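Peptidase M28 (Shewanella amazonensis SB2B, PDB 3IIB) is a zinc-dependent M28-family peptidase that probably acts as a carboxypeptidase or dipeptidase, hydrolysing peptides at a two-metal site. Local coordinates at residues 257-262 with 302-307; 298-303 with 374-379; 110-115 with 131-136. All coordinates share one frame; numbering follows the deposited sequence.

In the fold
Contacts 1 and 2 form one continuous region at the two-zinc site, their centres about 9 Å apart. They share A302 and E303, the turn that follows strand 293-300: contact 1 sets this turn against the loop that begins at H257, and contact 2 sets it, with the end of the strand, against the loop 374-379. H257 and E304 bind one zinc ion each, while E303 stands between H257 and the loop of contact 2. Contact 3, residues 110-115 with 131-136, lies away from the metals; its centre is about 27 Å from that of contact 1 and about 32 Å from that of contact 2, although strands 106-113 and 293-300 belong to the same mixed sheet.

Contact 1 of 3, residues 257-262 with 302-307; sequences HLDSWD and AEELGL. With ZN (zinc ion), chain C; ZN (zinc ion), chain B.
The imidazole of H257 is covered on one face by E303: CB stands over the ring, 3.8 Å from its centroid, and OE1 lies above the same group, offset toward the rim, with the carboxylate turned only 25° from the ring plane. E304 takes the contrasting attitude, its carboxylate almost perpendicular to the imidazole, with OE2 near CE1. D259 ties the two glutamates to the loop after strand 247-257. Its CG sits between the backbone N and the carbonyl carbon (chi1 68°), and OD2 accepts E304 N at 3.0 Å through the syn lone pair, while OD1 takes weak bonds from E303 N and H257 ND1. An alanine here would probably leave the amides of E303 and E304 without their carboxylate acceptor and H257 ND1 with only the backbone O of that residue, of its two acceptors here. W261 approaches E304 with the planes 53° apart; NE1 gives a weak bond to OE1 (3.2 Å), and waters bridge W261 N to E304 OE2 and W261 NE1 to E304 O. H257 NE2 binds one zinc ion at 2.2 Å, with D269 and D331, whereas E304 grips the second through both oxygens, with D269 and H402. Water 3 bridges the metals and donates to E303 OE1 at 2.7 Å, an arrangement consistent with a metal-activated water for peptide hydrolysis.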
loop_
_atom_site.group_PDB
_atom_site.type_symbol
_atom_site.label_atom_id
_atom_site.label_comp_id
_atom_site.label_asym_id
_atom_site.label_seq_id
_atom_site.Cartn_x
_atom_site.Cartn_y
_atom_site.Cartn_z
ATOM N N HIS A 257 -6.706 22.537 7.538
ATOM C CA HIS A 257 -7.958 22.367 6.742
ATOM C C HIS A 257 -8.713 21.131 7.180
ATOM O O HIS A 257 -8.102 20.138 7.512
ATOM C CB HIS A 257 -7.729 22.385 5.222
ATOM C CG HIS A 257 -6.863 21.296 4.676
ATOM N ND1 HIS A 257 -7.381 20.157 4.103
ATOM C CD2 HIS A 257 -5.516 21.218 4.512
ATOM C CE1 HIS A 257 -6.393 19.393 3.671
ATOM N NE2 HIS A 257 -5.250 20.019 3.897
ATOM N N LEU A 258 -10.049 21.225 7.191
ATOM C CA LEU A 258 -10.923 20.166 7.670
ATOM C C LEU A 258 -11.287 19.216 6.566
ATOM O O LEU A 258 -11.690 18.059 6.825
ATOM C CB LEU A 258 -12.205 20.794 8.256
ATOM C CG LEU A 258 -13.202 19.850 8.937
ATOM C CD1 LEU A 258 -12.503 18.999 10.028
ATOM C CD2 LEU A 258 -14.399 20.650 9.475
ATOM N N ASP A 259 -11.180 19.671 5.322
ATOM C CA ASP A 259 -11.592 18.810 4.214
ATOM C C ASP A 259 -10.458 17.841 3.835
ATOM O O ASP A 259 -9.300 18.021 4.245
ATOM C CB ASP A 259 -12.020 19.647 3.014
ATOM C CG ASP A 259 -10.833 20.413 2.358
ATOM O OD1 ASP A 259 -10.066 21.092 3.090
ATOM O OD2 ASP A 259 -10.664 20.352 1.114
ATOM N N SER A 260 -10.786 16.867 2.985
ATOM C CA SER A 260 -9.805 15.898 2.525
ATOM C C SER A 260 -10.240 15.380 1.199
ATOM O O SER A 260 -11.333 15.714 0.728
ATOM C CB SER A 260 -9.692 14.696 3.493
ATOM O OG SER A 260 -10.825 13.819 3.489
ATOM N N TRP A 261 -9.375 14.567 0.590
ATOM C CA TRP A 261 -9.819 13.683 -0.517
ATOM C C TRP A 261 -10.606 12.482 0.046
ATOM O O TRP A 261 -10.694 12.280 1.295
ATOM C CB TRP A 261 -8.663 13.306 -1.451
ATOM C CG TRP A 261 -8.348 14.518 -2.301
ATOM C CD1 TRP A 261 -7.389 15.435 -2.060
ATOM C CD2 TRP A 261 -9.144 15.036 -3.374
ATOM N NE1 TRP A 261 -7.454 16.461 -2.983
ATOM C CE2 TRP A 261 -8.542 16.251 -3.791
ATOM C CE3 TRP A 261 -10.312 14.597 -4.021
ATOM C CZ2 TRP A 261 -9.056 17.017 -4.829
ATOM C CZ3 TRP A 261 -10.820 15.351 -5.064
ATOM C CH2 TRP A 261 -10.198 16.544 -5.463
ATOM N N ASP A 262 -11.197 11.727 -0.875
ATOM C CA ASP A 262 -12.335 10.907 -0.522
ATOM C C ASP A 262 -12.066 9.422 -0.393
ATOM O O ASP A 262 -12.992 8.689 -0.034
ATOM C CB ASP A 262 -13.502 11.139 -1.521
ATOM C CG ASP A 262 -13.092 11.061 -2.964
ATOM O OD1 ASP A 262 -11.968 11.482 -3.361
ATOM O OD2 ASP A 262 -13.922 10.593 -3.779
ATOM N N ALA A 302 -12.445 23.301 2.197
ATOM C CA ALA A 302 -12.222 23.185 0.775
ATOM C C ALA A 302 -10.817 23.623 0.363
ATOM O O ALA A 302 -10.623 24.208 -0.684
ATOM C CB ALA A 302 -13.330 23.936 0.001
ATOM N N GLU A 303 -9.833 23.308 1.192
ATOM C CA GLU A 303 -8.434 23.574 0.816
ATOM C C GLU A 303 -8.035 22.792 -0.432
ATOM O O GLU A 303 -7.333 23.312 -1.280
ATOM C CB GLU A 303 -7.492 23.278 1.992
ATOM C CG GLU A 303 -6.035 23.625 1.703
ATOM C CD GLU A 303 -5.266 22.531 0.977
ATOM O OE1 GLU A 303 -5.767 21.394 0.918
ATOM O OE2 GLU A 303 -4.150 22.803 0.488
ATOM N N GLU A 304 -8.477 21.545 -0.527
ATOM C CA GLU A 304 -8.111 20.638 -1.627
ATOM C C GLU A 304 -8.601 21.119 -2.984
ATOM O O GLU A 304 -8.041 20.750 -4.006
ATOM C CB GLU A 304 -8.651 19.220 -1.364
ATOM C CG GLU A 304 -8.219 18.560 -0.044
ATOM C CD GLU A 304 -6.760 18.140 -0.033
ATOM O OE1 GLU A 304 -6.016 18.473 -0.982
ATOM O OE2 GLU A 304 -6.399 17.420 0.918
ATOM N N LEU A 305 -9.627 21.968 -2.977
ATOM C CA LEU A 305 -10.223 22.461 -4.199
ATOM C C LEU A 305 -9.668 23.838 -4.598
ATOM O O LEU A 305 -10.257 24.516 -5.434
ATOM C CB LEU A 305 -11.744 22.524 -4.062
ATOM C CG LEU A 305 -12.400 21.213 -3.596
ATOM C CD1 LEU A 305 -13.941 21.413 -3.655
ATOM C CD2 LEU A 305 -11.957 19.991 -4.418
ATOM N N GLY A 306 -8.548 24.252 -4.014
ATOM C CA GLY A 306 -7.956 25.537 -4.352
ATOM C C GLY A 306 -8.016 26.599 -3.270
ATOM O O GLY A 306 -8.222 27.785 -3.555
ATOM N N LEU A 307 -7.780 26.199 -2.025
ATOM C CA LEU A 307 -7.753 27.161 -0.920
ATOM C C LEU A 307 -9.033 27.988 -0.824
ATOM O O LEU A 307 -8.999 29.120 -0.422
ATOM C CB LEU A 307 -6.564 28.123 -1.019
ATOM C CG LEU A 307 -5.227 27.584 -1.490
ATOM C CD1 LEU A 307 -4.167 28.725 -1.512
ATOM C CD2 LEU A 307 -4.812 26.404 -0.634
HETATM ZN ZN ZN C . -3.360 19.444 3.000
HETATM ZN ZN ZN B . -4.225 17.691 0.079
HETATM O O HOH W 1 -6.658 14.626 1.723
HETATM O O HOH W 2 -5.978 18.753 -4.260
HETATM O O HOH W 3 -3.900 19.519 1.131
HETATM O O HOH W 4 -2.453 18.516 -0.776
HETATM O O HOH W 5 -1.149 19.065 2.206
#

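Contact 2 of 3, residues 298-303 with 374-379; sequences VLYAAE and GPDVSM
D376 lies over one face of the Y300 phenol, the two side chains running past each other in opposite directions. CB rests over the ring face, 3.6 Å from the centroid in a CH-pi contact, and comes within 3.3 Å of Y300 CD2. V298 CG1 covers the opposite face, above the ring centre, so the tyrosine is held between its own strand and the loop. CG of D376 is anti to the carbonyl carbon (chi1 -65°) and lies 3.7 Å from Y300 CG; the carboxylate it belongs to is stacked on the ring, the planes 28° apart. OD1 meets E303 CG at 3.4 Å and accepts a bond from water 7 (2.6 Å), which also donates to A301 O. OD2 touches the same E303 methylene and Y300 CD2. The two carboxylates are perpendicular, and E303 OE2 turns instead to P375 CB, 3.6 Å away. A second water joins Y300 OH to D376 O, and the same OH lies 3.8 Å from V377 CG1. The short 3-10 segment 375-377 is thereby packed on the end of strand 293-300. Strand 324-329 borders it too, E329 accepting from D376 N and A327 touching V377, while H257 at the end of strand 247-257 packs against D376 and Y313 of helix 308-316 against V298.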
loop_
_atom_site.group_PDB
_atom_site.type_symbol
_atom_site.label_atom_id
_atom_site.label_comp_id
_atom_site.label_asym_id
_atom_site.label_seq_id
_atom_site.Cartn_x
_atom_site.Cartn_y
_atom_site.Cartn_z
ATOM N N VAL A 298 -8.576 28.108 13.201
ATOM C CA VAL A 298 -9.412 28.113 12.009
ATOM C C VAL A 298 -9.229 26.791 11.292
ATOM O O VAL A 298 -8.094 26.430 10.927
ATOM C CB VAL A 298 -9.111 29.291 11.030
ATOM C CG1 VAL A 298 -10.064 29.246 9.866
ATOM C CG2 VAL A 298 -9.172 30.589 11.770
ATOM N N LEU A 299 -10.342 26.078 11.097
ATOM C CA LEU A 299 -10.338 24.822 10.401
ATOM C C LEU A 299 -10.979 25.085 9.052
ATOM O O LEU A 299 -12.196 25.243 8.948
ATOM C CB LEU A 299 -11.063 23.732 11.197
ATOM C CG LEU A 299 -10.632 23.520 12.636
ATOM C CD1 LEU A 299 -11.412 22.364 13.311
ATOM C CD2 LEU A 299 -9.131 23.209 12.640
ATOM N N TYR A 300 -10.131 25.237 8.044
ATOM C CA TYR A 300 -10.569 25.765 6.767
ATOM C C TYR A 300 -11.273 24.730 5.935
ATOM O O TYR A 300 -10.903 23.558 5.915
ATOM C CB TYR A 300 -9.378 26.326 5.941
ATOM C CG TYR A 300 -8.729 27.589 6.478
ATOM C CD1 TYR A 300 -9.255 28.813 6.176
ATOM C CD2 TYR A 300 -7.577 27.549 7.246
ATOM C CE1 TYR A 300 -8.658 30.001 6.621
ATOM C CE2 TYR A 300 -6.992 28.717 7.720
ATOM C CZ TYR A 300 -7.518 29.932 7.380
ATOM O OH TYR A 300 -6.912 31.091 7.806
ATOM N N ALA A 301 -12.279 25.211 5.215
ATOM C CA ALA A 301 -13.009 24.461 4.217
ATOM C C ALA A 301 -12.285 24.432 2.878
ATOM O O ALA A 301 -11.664 25.412 2.449
ATOM C CB ALA A 301 -14.450 25.099 3.991
ATOM N N ALA A 302 -12.445 23.301 2.197
ATOM C CA ALA A 302 -12.222 23.185 0.775
ATOM C C ALA A 302 -10.817 23.623 0.363
ATOM O O ALA A 302 -10.623 24.208 -0.684
ATOM C CB ALA A 302 -13.330 23.936 0.001
ATOM N N GLU A 303 -9.833 23.308 1.192
ATOM C CA GLU A 303 -8.434 23.574 0.816
ATOM C C GLU A 303 -8.035 22.792 -0.432
ATOM O O GLU A 303 -7.333 23.312 -1.280
ATOM C CB GLU A 303 -7.492 23.278 1.992
ATOM C CG GLU A 303 -6.035 23.625 1.703
ATOM C CD GLU A 303 -5.266 22.531 0.977
ATOM O OE1 GLU A 303 -5.767 21.394 0.918
ATOM O OE2 GLU A 303 -4.150 22.803 0.488
ATOM N N GLY A 374 1.632 28.308 5.382
ATOM C CA GLY A 374 0.892 27.177 4.832
ATOM C C GLY A 374 -0.191 27.609 3.868
ATOM O O GLY A 374 -0.508 28.781 3.735
ATOM N N PRO A 375 -0.750 26.641 3.168
ATOM C CA PRO A 375 -1.601 26.952 2.041
ATOM C C PRO A 375 -2.723 27.938 2.328
ATOM O O PRO A 375 -2.866 28.936 1.618
ATOM C CB PRO A 375 -2.175 25.584 1.654
ATOM C CG PRO A 375 -1.278 24.612 2.196
ATOM C CD PRO A 375 -0.510 25.199 3.307
ATOM N N ASP A 376 -3.512 27.678 3.364
ATOM C CA ASP A 376 -4.667 28.529 3.651
ATOM C C ASP A 376 -4.355 29.932 4.191
ATOM O O ASP A 376 -5.245 30.790 4.219
ATOM C CB ASP A 376 -5.575 27.811 4.626
ATOM C CG ASP A 376 -6.162 26.551 4.027
ATOM O OD1 ASP A 376 -6.748 26.680 2.940
ATOM O OD2 ASP A 376 -6.002 25.448 4.620
ATOM N N VAL A 377 -3.122 30.147 4.645
ATOM C CA VAL A 377 -2.696 31.478 5.077
ATOM C C VAL A 377 -1.702 32.131 4.113
ATOM O O VAL A 377 -1.192 33.232 4.368
ATOM C CB VAL A 377 -2.111 31.447 6.524
ATOM C CG1 VAL A 377 -3.147 30.882 7.463
ATOM C CG2 VAL A 377 -0.796 30.652 6.574
ATOM N N SER A 378 -1.463 31.469 2.980
ATOM C CA SER A 378 -0.389 31.879 2.076
ATOM C C SER A 378 -0.743 33.171 1.342
ATOM O O SER A 378 0.146 33.795 0.768
ATOM C CB SER A 378 -0.057 30.776 1.068
ATOM O OG SER A 378 -1.152 30.503 0.199
HETATM N N MSE A 379 -2.030 33.575 1.374
HETATM C CA MSE A 379 -2.455 34.811 0.700
HETATM C C MSE A 379 -2.380 36.011 1.631
HETATM O O MSE A 379 -2.583 37.163 1.241
HETATM C CB MSE A 379 -3.854 34.648 0.070
HETATM C CG MSE A 379 -5.001 34.694 1.022
HETATM SE SE MSE A 379 -5.070 33.191 2.205
HETATM C CE MSE A 379 -5.319 31.796 0.911
HETATM O O HOH W 6 -6.986 32.645 5.314
HETATM O O HOH W 7 -9.150 26.531 2.047
#

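Contact 3 of 3, residues 110-115 with 131-136; sequences IVRFDT and IAFIDA
The guanidinium of R112 has D135 OD2 at its edge, tilted 16° from the plane, and D114 OD1, from its own segment, at another part of the edge, in plane. The F133 ring, turned 84° from the guanidinium, meets R112 CG at CD2 (3.7 Å) and I110 CD1 obliquely, and F113 brings its ring edge near F133 O. These groups belong to a beta-alpha-beta unit in which strands 106-113 and 131-134 run parallel and neighbouring, joined through helix 116-120. Backbone bonds zip the pair: V111 N to I131 O, F133 N to V111 O, F113 N to F133 O and, beyond the strand end, D135 N to F113 O. I110, R112, I131 and F133 share one face, where I209 of helix 203-213 covers I110 and F133; V111, F113, A132 and I134 occupy the other, with A161 of helix 145-163 against A132. R112 runs extended from CG to NE, which carries its charge past F133 to the acidic pair. D135 is also held by R172 and N210. At the tip, R112 NH1 donates to D114 OD1 at 2.7 Å, nearly straight at 165°, while NH2 reaches the anti lone pair of D135 OD2 at 2.8 Å.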
loop_
_atom_site.group_PDB
_atom_site.type_symbol
_atom_site.label_atom_id
_atom_site.label_comp_id
_atom_site.label_asym_id
_atom_site.label_seq_id
_atom_site.Cartn_x
_atom_site.Cartn_y
_atom_site.Cartn_z
ATOM N N ILE A 110 -1.142 4.932 -26.067
ATOM C CA ILE A 110 -0.557 6.006 -25.272
ATOM C C ILE A 110 0.716 6.564 -25.898
ATOM O O ILE A 110 1.327 5.926 -26.765
ATOM C CB ILE A 110 -0.291 5.559 -23.788
ATOM C CG1 ILE A 110 0.862 4.585 -23.710
ATOM C CG2 ILE A 110 -1.566 4.965 -23.136
ATOM C CD1 ILE A 110 1.359 4.343 -22.329
ATOM N N VAL A 111 1.079 7.769 -25.485
ATOM C CA VAL A 111 2.363 8.380 -25.792
ATOM C C VAL A 111 2.941 8.867 -24.478
ATOM O O VAL A 111 2.287 9.601 -23.746
ATOM C CB VAL A 111 2.269 9.553 -26.806
ATOM C CG1 VAL A 111 3.691 10.124 -27.104
ATOM C CG2 VAL A 111 1.577 9.132 -28.084
ATOM N N ARG A 112 4.168 8.448 -24.192
ATOM C CA ARG A 112 4.826 8.748 -22.943
ATOM C C ARG A 112 5.632 10.046 -23.021
ATOM O O ARG A 112 6.329 10.292 -23.995
ATOM C CB ARG A 112 5.782 7.601 -22.563
ATOM C CG ARG A 112 6.486 7.803 -21.232
ATOM C CD ARG A 112 7.550 6.717 -20.975
ATOM N NE ARG A 112 8.332 7.071 -19.790
ATOM C CZ ARG A 112 9.220 8.069 -19.734
ATOM N NH1 ARG A 112 9.538 8.758 -20.825
ATOM N NH2 ARG A 112 9.847 8.354 -18.591
ATOM N N PHE A 113 5.542 10.838 -21.953
ATOM C CA PHE A 113 6.311 12.069 -21.772
ATOM C C PHE A 113 7.017 12.008 -20.435
ATOM O O PHE A 113 6.451 11.507 -19.470
ATOM C CB PHE A 113 5.358 13.281 -21.862
ATOM C CG PHE A 113 4.729 13.407 -23.223
ATOM C CD1 PHE A 113 5.413 14.061 -24.248
ATOM C CD2 PHE A 113 3.510 12.771 -23.516
ATOM C CE1 PHE A 113 4.878 14.100 -25.549
ATOM C CE2 PHE A 113 2.982 12.813 -24.801
ATOM C CZ PHE A 113 3.650 13.479 -25.810
ATOM N N ASP A 114 8.280 12.441 -20.398
ATOM C CA ASP A 114 9.021 12.471 -19.149
ATOM C C ASP A 114 8.367 13.391 -18.124
ATOM O O ASP A 114 8.412 13.113 -16.941
ATOM C CB ASP A 114 10.442 12.974 -19.328
ATOM C CG ASP A 114 11.320 12.085 -20.179
ATOM O OD1 ASP A 114 11.050 10.892 -20.364
ATOM O OD2 ASP A 114 12.338 12.622 -20.659
ATOM N N THR A 115 7.793 14.502 -18.583
ATOM C CA THR A 115 7.316 15.569 -17.714
ATOM C C THR A 115 6.200 16.328 -18.429
ATOM O O THR A 115 6.043 16.200 -19.641
ATOM C CB THR A 115 8.431 16.595 -17.411
ATOM O OG1 THR A 115 8.808 17.255 -18.633
ATOM C CG2 THR A 115 9.677 15.910 -16.783
ATOM N N ILE A 131 -3.821 8.722 -25.890
ATOM C CA ILE A 131 -3.844 9.121 -24.488
ATOM C C ILE A 131 -2.420 9.526 -24.092
ATOM O O ILE A 131 -1.479 8.766 -24.322
ATOM C CB ILE A 131 -4.348 7.968 -23.620
ATOM C CG1 ILE A 131 -5.887 7.817 -23.777
ATOM C CG2 ILE A 131 -3.990 8.163 -22.102
ATOM C CD1 ILE A 131 -6.488 6.559 -23.114
ATOM N N ALA A 132 -2.278 10.700 -23.494
ATOM C CA ALA A 132 -0.965 11.130 -22.985
ATOM C C ALA A 132 -0.671 10.373 -21.703
ATOM O O ALA A 132 -1.581 10.139 -20.927
ATOM C CB ALA A 132 -0.932 12.658 -22.734
ATOM N N PHE A 133 0.606 10.043 -21.496
ATOM C CA PHE A 133 1.103 9.442 -20.249
ATOM C C PHE A 133 2.298 10.272 -19.769
ATOM O O PHE A 133 3.355 10.260 -20.383
ATOM C CB PHE A 133 1.436 7.948 -20.489
ATOM C CG PHE A 133 2.235 7.273 -19.388
ATOM C CD1 PHE A 133 1.914 7.445 -18.027
ATOM C CD2 PHE A 133 3.340 6.486 -19.720
ATOM C CE1 PHE A 133 2.686 6.840 -17.029
ATOM C CE2 PHE A 133 4.082 5.859 -18.744
ATOM C CZ PHE A 133 3.777 6.049 -17.398
ATOM N N ILE A 134 2.119 11.015 -18.675
ATOM C CA ILE A 134 3.215 11.718 -18.047
ATOM C C ILE A 134 3.802 10.808 -16.982
ATOM O O ILE A 134 3.081 10.371 -16.072
ATOM C CB ILE A 134 2.765 13.040 -17.356
ATOM C CG1 ILE A 134 2.182 14.039 -18.358
ATOM C CG2 ILE A 134 3.976 13.646 -16.521
ATOM C CD1 ILE A 134 1.592 15.361 -17.748
ATOM N N ASP A 135 5.098 10.499 -17.116
ATOM C CA ASP A 135 5.751 9.510 -16.284
ATOM C C ASP A 135 6.617 10.087 -15.150
ATOM O O ASP A 135 7.268 9.319 -14.433
ATOM C CB ASP A 135 6.611 8.594 -17.146
ATOM C CG ASP A 135 7.220 7.440 -16.360
ATOM O OD1 ASP A 135 6.493 6.727 -15.629
ATOM O OD2 ASP A 135 8.444 7.234 -16.507
ATOM N N ALA A 136 6.615 11.401 -14.951
ATOM C CA ALA A 136 7.552 11.993 -13.999
ATOM C C ALA A 136 7.461 11.361 -12.604
ATOM O O ALA A 136 6.414 11.322 -12.027
ATOM C CB ALA A 136 7.321 13.497 -13.873
#